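Long-range contact in uncharacterized protein (Bacteroides uniformis, PDB 4JPQ), which is of unknown function but probably binds carbohydrate through a fold of carbohydrate-binding family 9: residues R60-R74 and E148-P162. Numbering follows the deposited sequence.
Sequences REILLHYKVKEASVR and ERLGECSWELVMVIP
Two neighbouring antiparallel strands of the CBM9-like β-fold, 61-70 and 152-162, pair along their length until a β bulge at A71 and G151, where both chains turn a corner and pair again as 72-74 with 148-150. Paired backbone bonds run from I62 with I161 to E70 with C153, resuming at V73 with R149. On the face turned toward strands 89-95 and 178-186, L64 CD1 packs 3.9 Å from M159 CE, the selenomethionine methyl that also meets Y66 CE1. Further along, the indole of W155 lies over V68, whose CB sits 3.7 Å from the centroid of the five-membered ring. W155 CG sits between its backbone N and carbonyl carbon (chi1 58°), which lays the ring across V68 and brings NE1 to the anti lone pair of E70 OE2 at 3.0 Å; K185 pairs with the same oxygen. A leucine in place of W155 has no N-H to offer, and E70 OE2 would probably lean more heavily on K185, with a gap opened over V68. On the other face, H65 NE2 donates to E156 OE1 from above the carboxylate plane, while R54 meets ND1. Past the bulge, S72 OG gives E148 OE2 a 2.7 Å bond. Buried E70, held by indole and lysine, is therefore likely to stay ionised.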
ATOM      1  N   ARG A  60      13.739   8.270   7.945  1.00 65.63           N
ATOM      2  CA  ARG A  60      14.329   7.668   6.749  1.00 71.87           C
ATOM      3  C   ARG A  60      13.366   6.693   6.050  1.00 59.23           C
ATOM      4  O   ARG A  60      13.580   6.392   4.882  1.00 59.79           O
ATOM      5  CB  ARG A  60      15.616   6.894   7.099  1.00 92.59           C
ATOM      6  CG  ARG A  60      16.627   7.637   7.987  1.00118.03           C
ATOM      7  CD  ARG A  60      17.867   6.805   8.287  1.00130.28           C
ATOM      8  NE  ARG A  60      17.527   5.475   8.824  1.00147.97           N
ATOM      9  CZ  ARG A  60      18.409   4.518   9.120  1.00149.87           C
ATOM     10  NH1 ARG A  60      19.726   4.721   8.992  1.00163.84           N
ATOM     11  NH2 ARG A  60      17.966   3.345   9.578  1.00143.88           N
ATOM     12  N   GLU A  61      12.339   6.178   6.742  1.00 58.33           N
ATOM     13  CA  GLU A  61      11.447   5.132   6.185  1.00 57.26           C
ATOM     14  C   GLU A  61       9.980   5.287   6.557  1.00 51.52           C
ATOM     15  O   GLU A  61       9.679   5.750   7.651  1.00 46.02           O
ATOM     16  CB  GLU A  61      11.896   3.766   6.728  1.00 54.69           C
ATOM     17  CG  GLU A  61      13.310   3.341   6.347  1.00 62.73           C
ATOM     18  CD  GLU A  61      14.046   2.688   7.478  1.00 76.13           C
ATOM     19  OE1 GLU A  61      14.321   3.368   8.494  1.00 76.89           O
ATOM     20  OE2 GLU A  61      14.347   1.495   7.334  1.00 90.86           O
ATOM     21  N   ILE A  62       9.094   4.862   5.654  1.00 49.65           N
ATOM     22  CA  ILE A  62       7.648   4.833   5.885  1.00 51.36           C
ATOM     23  C   ILE A  62       7.317   3.396   6.273  1.00 58.27           C
ATOM     24  O   ILE A  62       7.737   2.464   5.582  1.00 54.41           O
ATOM     25  CB  ILE A  62       6.820   5.166   4.627  1.00 49.21           C
ATOM     26  CG1 ILE A  62       7.154   6.570   4.135  1.00 53.84           C
ATOM     27  CG2 ILE A  62       5.321   5.059   4.928  1.00 49.81           C
ATOM     28  CD1 ILE A  62       6.527   6.927   2.802  1.00 60.15           C
ATOM     29  N   LEU A  63       6.523   3.252   7.335  1.00 51.99           N
ATOM     30  CA  LEU A  63       6.104   1.981   7.880  1.00 43.91           C
ATOM     31  C   LEU A  63       4.603   1.819   7.675  1.00 47.43           C
ATOM     32  O   LEU A  63       3.827   2.623   8.196  1.00 47.76           O
ATOM     33  CB  LEU A  63       6.401   1.957   9.378  1.00 46.47           C
ATOM     34  CG  LEU A  63       7.827   2.268   9.818  1.00 50.82           C
ATOM     35  CD1 LEU A  63       7.924   2.148  11.328  1.00 52.64           C
ATOM     36  CD2 LEU A  63       8.839   1.351   9.150  1.00 55.39           C
ATOM     37  N   LEU A  64       4.201   0.781   6.932  1.00 47.00           N
ATOM     38  CA  LEU A  64       2.788   0.451   6.667  1.00 43.45           C
ATOM     39  C   LEU A  64       2.440  -0.918   7.201  1.00 43.72           C
ATOM     40  O   LEU A  64       3.224  -1.846   7.027  1.00 45.33           O
ATOM     41  CB  LEU A  64       2.505   0.368   5.176  1.00 46.15           C
ATOM     42  CG  LEU A  64       2.462   1.602   4.330  1.00 52.68           C
ATOM     43  CD1 LEU A  64       2.278   1.187   2.881  1.00 65.72           C
ATOM     44  CD2 LEU A  64       1.327   2.498   4.782  1.00 69.79           C
ATOM     45  N   HIS A  65       1.240  -1.033   7.777  1.00 38.00           N
ATOM     46  CA  HIS A  65       0.724  -2.267   8.324  1.00 42.76           C
ATOM     47  C   HIS A  65      -0.752  -2.352   7.959  1.00 46.29           C
ATOM     48  O   HIS A  65      -1.519  -1.494   8.366  1.00 46.37           O
ATOM     49  CB  HIS A  65       0.939  -2.299   9.846  1.00 47.93           C
ATOM     50  CG  HIS A  65       0.464  -3.558  10.503  1.00 50.51           C
ATOM     51  ND1 HIS A  65      -0.234  -3.568  11.690  1.00 54.61           N
ATOM     52  CD2 HIS A  65       0.545  -4.847  10.110  1.00 53.57           C
ATOM     53  CE1 HIS A  65      -0.541  -4.809  12.013  1.00 56.39           C
ATOM     54  NE2 HIS A  65      -0.076  -5.605  11.073  1.00 53.07           N
ATOM     55  N   TYR A  66      -1.108  -3.353   7.156  1.00 45.19           N
ATOM     56  CA  TYR A  66      -2.471  -3.628   6.729  1.00 39.91           C
ATOM     57  C   TYR A  66      -2.980  -4.871   7.429  1.00 44.05           C
ATOM     58  O   TYR A  66      -2.221  -5.833   7.593  1.00 42.46           O
ATOM     59  CB  TYR A  66      -2.502  -3.960   5.234  1.00 43.23           C
ATOM     60  CG  TYR A  66      -2.180  -2.839   4.294  1.00 41.35           C
ATOM     61  CD1 TYR A  66      -0.862  -2.596   3.896  1.00 41.98           C
ATOM     62  CD2 TYR A  66      -3.199  -2.042   3.746  1.00 36.07           C
ATOM     63  CE1 TYR A  66      -0.557  -1.573   3.000  1.00 41.78           C
ATOM     64  CE2 TYR A  66      -2.904  -1.017   2.849  1.00 35.57           C
ATOM     65  CZ  TYR A  66      -1.585  -0.791   2.478  1.00 40.32           C
ATOM     66  OH  TYR A  66      -1.271   0.214   1.605  1.00 51.53           O
ATOM     67  N   LYS A  67      -4.265  -4.868   7.787  1.00 44.32           N
ATOM     68  CA  LYS A  67      -4.973  -6.042   8.338  1.00 41.82           C
ATOM     69  C   LYS A  67      -6.180  -6.289   7.431  1.00 44.46           C
ATOM     70  O   LYS A  67      -6.914  -5.357   7.125  1.00 54.30           O
ATOM     71  CB  LYS A  67      -5.438  -5.798   9.764  1.00 42.26           C
ATOM     72  CG  LYS A  67      -4.332  -5.795  10.810  1.00 51.50           C
ATOM     73  CD  LYS A  67      -4.800  -5.264  12.166  1.00 62.06           C
ATOM     74  CE  LYS A  67      -5.912  -6.079  12.817  1.00 69.55           C
ATOM     75  NZ  LYS A  67      -6.189  -5.566  14.188  1.00 75.81           N
ATOM     76  N   VAL A  68      -6.392  -7.538   7.027  1.00 43.26           N
ATOM     77  CA  VAL A  68      -7.488  -7.931   6.126  1.00 45.99           C
ATOM     78  C   VAL A  68      -8.249  -9.171   6.616  1.00 45.33           C
ATOM     79  O   VAL A  68      -7.649 -10.060   7.207  1.00 40.33           O
ATOM     80  CB  VAL A  68      -6.897  -8.277   4.739  1.00 50.09           C
ATOM     81  CG1 VAL A  68      -7.969  -8.758   3.770  1.00 51.49           C
ATOM     82  CG2 VAL A  68      -6.146  -7.085   4.153  1.00 47.17           C
ATOM     83  N   LYS A  69      -9.566  -9.192   6.378  1.00 50.26           N
ATOM     84  CA  LYS A  69     -10.423 -10.371   6.588  1.00 51.94           C
ATOM     85  C   LYS A  69     -11.341 -10.453   5.357  1.00 50.37           C
ATOM     86  O   LYS A  69     -12.167  -9.562   5.162  1.00 58.94           O
ATOM     87  CB  LYS A  69     -11.231 -10.318   7.892  1.00 58.01           C
ATOM     88  CG  LYS A  69     -11.850 -11.679   8.271  1.00 69.80           C
ATOM     89  CD  LYS A  69     -12.623 -11.700   9.589  1.00 71.13           C
ATOM     90  CE  LYS A  69     -13.949 -10.961   9.482  1.00 80.42           C
ATOM     91  NZ  LYS A  69     -14.817 -11.208  10.666  1.00 99.30           N
ATOM     92  N   GLU A  70     -11.169 -11.494   4.529  1.00 50.62           N
ATOM     93  CA  GLU A  70     -11.952 -11.696   3.279  1.00 52.17           C
ATOM     94  C   GLU A  70     -12.305 -13.150   2.994  1.00 56.93           C
ATOM     95  O   GLU A  70     -11.733 -14.061   3.593  1.00 65.48           O
ATOM     96  CB  GLU A  70     -11.238 -11.079   2.065  1.00 46.48           C
ATOM     97  CG  GLU A  70      -9.821 -11.576   1.827  1.00 46.50           C
ATOM     98  CD  GLU A  70      -9.137 -10.904   0.641  1.00 46.70           C
ATOM     99  OE1 GLU A  70      -9.790 -10.652  -0.402  1.00 51.96           O
ATOM    100  OE2 GLU A  70      -7.915 -10.655   0.739  1.00 41.53           O
ATOM    101  N   ALA A  71     -13.242 -13.341   2.059  1.00 64.96           N
ATOM    102  CA  ALA A  71     -13.790 -14.675   1.714  1.00 65.11           C
ATOM    103  C   ALA A  71     -12.848 -15.620   0.974  1.00 58.25           C
ATOM    104  O   ALA A  71     -13.113 -16.824   0.935  1.00 68.18           O
ATOM    105  CB  ALA A  71     -15.115 -14.547   0.956  1.00 64.89           C
ATOM    106  N   SER A  72     -11.791 -15.085   0.362  1.00 51.42           N
ATOM    107  CA  SER A  72     -10.788 -15.907  -0.330  1.00 52.00           C
ATOM    108  C   SER A  72      -9.478 -15.159  -0.524  1.00 49.26           C
ATOM    109  O   SER A  72      -9.464 -13.927  -0.534  1.00 52.52           O
ATOM    110  CB  SER A  72     -11.301 -16.417  -1.689  1.00 49.84           C
ATOM    111  OG  SER A  72     -11.482 -15.374  -2.634  1.00 53.53           O
ATOM    112  N   VAL A  73      -8.400 -15.930  -0.683  1.00 47.66           N
ATOM    113  CA  VAL A  73      -7.051 -15.405  -0.929  1.00 47.27           C
ATOM    114  C   VAL A  73      -6.389 -16.156  -2.078  1.00 47.16           C
ATOM    115  O   VAL A  73      -6.728 -17.307  -2.351  1.00 51.77           O
ATOM    116  CB  VAL A  73      -6.162 -15.440   0.329  1.00 50.88           C
ATOM    117  CG1 VAL A  73      -6.703 -14.478   1.375  1.00 49.69           C
ATOM    118  CG2 VAL A  73      -6.041 -16.840   0.915  1.00 54.35           C
ATOM    119  N   ARG A  74      -5.424 -15.503  -2.714  1.00 44.32           N
ATOM    120  CA  ARG A  74      -4.752 -16.017  -3.916  1.00 50.21           C
ATOM    121  C   ARG A  74      -3.407 -15.313  -4.077  1.00 44.62           C
ATOM    122  O   ARG A  74      -3.310 -14.145  -3.747  1.00 45.94           O
ATOM    123  CB  ARG A  74      -5.653 -15.700  -5.112  1.00 47.51           C
ATOM    124  CG  ARG A  74      -5.188 -16.133  -6.492  1.00 48.72           C
ATOM    125  CD  ARG A  74      -6.177 -15.634  -7.545  1.00 48.65           C
ATOM    126  NE  ARG A  74      -5.895 -16.147  -8.889  1.00 49.14           N
ATOM    127  CZ  ARG A  74      -5.066 -15.611  -9.789  1.00 48.90           C
ATOM    128  NH1 ARG A  74      -4.361 -14.496  -9.550  1.00 59.91           N
ATOM    129  NH2 ARG A  74      -4.929 -16.212 -10.966  1.00 54.82           N
ATOM    130  N   GLU A 148      -5.821 -19.917  -5.713  1.00 47.29           N
ATOM    131  CA  GLU A 148      -6.865 -19.425  -4.821  1.00 48.92           C
ATOM    132  C   GLU A 148      -7.342 -20.448  -3.771  1.00 47.47           C
ATOM    133  O   GLU A 148      -7.634 -21.572  -4.121  1.00 46.85           O
ATOM    134  CB  GLU A 148      -8.072 -18.896  -5.625  1.00 49.17           C
ATOM    135  CG  GLU A 148      -9.152 -18.238  -4.766  1.00 54.15           C
ATOM    136  CD  GLU A 148     -10.214 -17.506  -5.561  1.00 58.70           C
ATOM    137  OE1 GLU A 148     -10.491 -17.900  -6.705  1.00 61.82           O
ATOM    138  OE2 GLU A 148     -10.773 -16.525  -5.022  1.00 65.04           O
ATOM    139  N   ARG A 149      -7.395 -20.030  -2.501  1.00 52.25           N
ATOM    140  CA  ARG A 149      -7.927 -20.827  -1.391  1.00 55.05           C
ATOM    141  C   ARG A 149      -9.218 -20.161  -0.908  1.00 54.70           C
ATOM    142  O   ARG A 149      -9.195 -19.042  -0.369  1.00 56.11           O
ATOM    143  CB  ARG A 149      -6.954 -20.899  -0.227  1.00 62.16           C
ATOM    144  CG  ARG A 149      -5.595 -21.516  -0.531  1.00 72.31           C
ATOM    145  CD  ARG A 149      -4.697 -21.321   0.683  1.00 76.40           C
ATOM    146  NE  ARG A 149      -3.285 -21.557   0.407  1.00 81.25           N
ATOM    147  CZ  ARG A 149      -2.275 -21.218   1.219  1.00 80.81           C
ATOM    148  NH1 ARG A 149      -2.483 -20.595   2.393  1.00 78.12           N
ATOM    149  NH2 ARG A 149      -1.023 -21.494   0.847  1.00 81.69           N
ATOM    150  N   LEU A 150     -10.336 -20.856  -1.113  1.00 59.84           N
ATOM    151  CA  LEU A 150     -11.663 -20.397  -0.705  1.00 62.26           C
ATOM    152  C   LEU A 150     -11.829 -20.619   0.788  1.00 67.07           C
ATOM    153  O   LEU A 150     -11.326 -21.614   1.323  1.00 72.71           O
ATOM    154  CB  LEU A 150     -12.768 -21.153  -1.469  1.00 60.16           C
ATOM    155  CG  LEU A 150     -12.728 -21.049  -3.001  1.00 58.20           C
ATOM    156  CD1 LEU A 150     -13.789 -21.914  -3.651  1.00 55.34           C
ATOM    157  CD2 LEU A 150     -12.877 -19.597  -3.452  1.00 58.35           C
ATOM    158  N   GLY A 151     -12.558 -19.708   1.438  1.00 64.16           N
ATOM    159  CA  GLY A 151     -12.815 -19.753   2.875  1.00 70.71           C
ATOM    160  C   GLY A 151     -12.343 -18.474   3.526  1.00 69.88           C
ATOM    161  O   GLY A 151     -11.334 -17.893   3.100  1.00 69.16           O
ATOM    162  N   GLU A 152     -13.058 -18.058   4.575  1.00 73.21           N
ATOM    163  CA  GLU A 152     -12.744 -16.827   5.282  1.00 65.55           C
ATOM    164  C   GLU A 152     -11.327 -16.939   5.828  1.00 62.37           C
ATOM    165  O   GLU A 152     -10.974 -17.952   6.426  1.00 61.58           O
ATOM    166  CB  GLU A 152     -13.723 -16.506   6.408  1.00 73.68           C
ATOM    167  CG  GLU A 152     -13.662 -15.025   6.750  1.00 81.67           C
ATOM    168  CD  GLU A 152     -14.584 -14.606   7.880  1.00 88.35           C
ATOM    169  OE1 GLU A 152     -14.377 -15.084   9.013  1.00 78.53           O
ATOM    170  OE2 GLU A 152     -15.474 -13.755   7.653  1.00 89.56           O
ATOM    171  N   CYS A 153     -10.530 -15.902   5.587  1.00 64.31           N
ATOM    172  CA  CYS A 153      -9.125 -15.868   5.984  1.00 59.47           C
ATOM    173  C   CYS A 153      -8.689 -14.483   6.468  1.00 57.16           C
ATOM    174  O   CYS A 153      -8.886 -13.493   5.749  1.00 56.99           O
ATOM    175  CB  CYS A 153      -8.272 -16.268   4.781  1.00 53.89           C
ATOM    176  SG  CYS A 153      -6.504 -15.957   4.995  1.00 60.45           S
ATOM    177  N   SER A 154      -8.097 -14.432   7.666  1.00 51.33           N
ATOM    178  CA  SER A 154      -7.548 -13.195   8.231  1.00 52.95           C
ATOM    179  C   SER A 154      -6.038 -13.147   7.962  1.00 48.50           C
ATOM    180  O   SER A 154      -5.329 -14.081   8.300  1.00 48.27           O
ATOM    181  CB  SER A 154      -7.810 -13.092   9.730  1.00 51.40           C
ATOM    182  OG  SER A 154      -9.184 -12.921   9.992  1.00 58.71           O
ATOM    183  N   TRP A 155      -5.562 -12.087   7.314  1.00 49.44           N
ATOM    184  CA  TRP A 155      -4.128 -11.915   7.066  1.00 48.60           C
ATOM    185  C   TRP A 155      -3.684 -10.496   7.299  1.00 46.17           C
ATOM    186  O   TRP A 155      -4.510  -9.597   7.367  1.00 45.86           O
ATOM    187  CB  TRP A 155      -3.716 -12.386   5.670  1.00 48.49           C
ATOM    188  CG  TRP A 155      -4.408 -11.730   4.519  1.00 48.20           C
ATOM    189  CD1 TRP A 155      -5.652 -12.018   4.044  1.00 53.54           C
ATOM    190  CD2 TRP A 155      -3.859 -10.744   3.634  1.00 47.99           C
ATOM    191  NE1 TRP A 155      -5.929 -11.244   2.940  1.00 52.73           N
ATOM    192  CE2 TRP A 155      -4.846 -10.449   2.675  1.00 44.84           C
ATOM    193  CE3 TRP A 155      -2.629 -10.073   3.565  1.00 49.88           C
ATOM    194  CZ2 TRP A 155      -4.646  -9.516   1.662  1.00 47.14           C
ATOM    195  CZ3 TRP A 155      -2.434  -9.130   2.549  1.00 45.13           C
ATOM    196  CH2 TRP A 155      -3.437  -8.862   1.620  1.00 41.73           C
ATOM    197  N   GLU A 156      -2.371 -10.338   7.469  1.00 43.88           N
ATOM    198  CA  GLU A 156      -1.734  -9.057   7.710  1.00 45.86           C
ATOM    199  C   GLU A 156      -0.491  -8.939   6.840  1.00 48.57           C
ATOM    200  O   GLU A 156       0.124  -9.946   6.480  1.00 51.79           O
ATOM    201  CB  GLU A 156      -1.342  -8.901   9.178  1.00 48.88           C
ATOM    202  CG  GLU A 156      -2.485  -9.174  10.150  1.00 57.87           C
ATOM    203  CD  GLU A 156      -2.166  -8.845  11.605  1.00 58.89           C
ATOM    204  OE1 GLU A 156      -1.099  -8.259  11.883  1.00 55.40           O
ATOM    205  OE2 GLU A 156      -3.009  -9.162  12.477  1.00 55.73           O
ATOM    206  N   LEU A 157      -0.131  -7.702   6.520  1.00 47.73           N
ATOM    207  CA  LEU A 157       0.999  -7.403   5.655  1.00 44.56           C
ATOM    208  C   LEU A 157       1.653  -6.086   6.028  1.00 45.94           C
ATOM    209  O   LEU A 157       0.952  -5.142   6.379  1.00 42.12           O
ATOM    210  CB  LEU A 157       0.540  -7.372   4.194  1.00 46.48           C
ATOM    211  CG  LEU A 157       1.602  -7.092   3.114  1.00 46.36           C
ATOM    212  CD1 LEU A 157       1.341  -7.923   1.871  1.00 54.52           C
ATOM    213  CD2 LEU A 157       1.753  -5.614   2.758  1.00 56.62           C
ATOM    214  N   VAL A 158       2.986  -6.042   5.881  1.00 44.46           N
ATOM    215  CA  VAL A 158       3.804  -4.903   6.227  1.00 40.89           C
ATOM    216  C   VAL A 158       4.754  -4.551   5.109  1.00 43.06           C
ATOM    217  O   VAL A 158       5.295  -5.438   4.457  1.00 57.13           O
ATOM    218  CB  VAL A 158       4.638  -5.213   7.486  1.00 45.06           C
ATOM    219  CG1 VAL A 158       5.766  -4.204   7.723  1.00 48.75           C
ATOM    220  CG2 VAL A 158       3.727  -5.274   8.692  1.00 46.83           C
HETATM  221  N   MSE A 159       4.945  -3.249   4.922  1.00 40.44           N
HETATM  222  CA  MSE A 159       5.894  -2.698   3.969  1.00 47.52           C
HETATM  223  C   MSE A 159       6.698  -1.657   4.701  1.00 45.35           C
HETATM  224  O   MSE A 159       6.129  -0.797   5.384  1.00 46.63           O
HETATM  225  CB  MSE A 159       5.191  -2.017   2.783  1.00 50.31           C
HETATM  226  CG  MSE A 159       4.576  -3.021   1.823  1.00 47.82           C
HETATM  227 SE   MSE A 159       4.017  -2.091   0.187  0.75 35.35          SE
HETATM  228  CE  MSE A 159       2.065  -1.912   0.443  1.00 42.33           C
ATOM    229  N   VAL A 160       8.020  -1.736   4.575  1.00 44.88           N
ATOM    230  CA  VAL A 160       8.956  -0.739   5.123  1.00 47.47           C
ATOM    231  C   VAL A 160       9.567  -0.089   3.871  1.00 47.96           C
ATOM    232  O   VAL A 160      10.381  -0.706   3.186  1.00 52.77           O
ATOM    233  CB  VAL A 160      10.029  -1.386   6.003  1.00 49.15           C
ATOM    234  CG1 VAL A 160      10.970  -0.337   6.580  1.00 53.38           C
ATOM    235  CG2 VAL A 160       9.374  -2.191   7.111  1.00 61.63           C
ATOM    236  N   ILE A 161       9.123   1.124   3.554  1.00 46.29           N
ATOM    237  CA  ILE A 161       9.521   1.826   2.326  1.00 47.38           C
ATOM    238  C   ILE A 161      10.594   2.883   2.628  1.00 45.43           C
ATOM    239  O   ILE A 161      10.264   3.941   3.165  1.00 48.55           O
ATOM    240  CB  ILE A 161       8.285   2.475   1.656  1.00 47.71           C
ATOM    241  CG1 ILE A 161       7.252   1.401   1.288  1.00 46.10           C
ATOM    242  CG2 ILE A 161       8.685   3.254   0.405  1.00 53.75           C
ATOM    243  CD1 ILE A 161       5.892   1.950   0.908  1.00 52.06           C
ATOM    244  N   PRO A 162      11.879   2.599   2.305  1.00 50.55           N
ATOM    245  CA  PRO A 162      12.889   3.636   2.540  1.00 53.17           C
ATOM    246  C   PRO A 162      12.703   4.821   1.603  1.00 56.47           C
ATOM    247  O   PRO A 162      12.222   4.663   0.479  1.00 51.81           O
ATOM    248  CB  PRO A 162      14.221   2.928   2.229  1.00 51.42           C
ATOM    249  CG  PRO A 162      13.899   1.487   2.310  1.00 58.28           C
ATOM    250  CD  PRO A 162      12.521   1.406   1.725  1.00 52.42           C
TER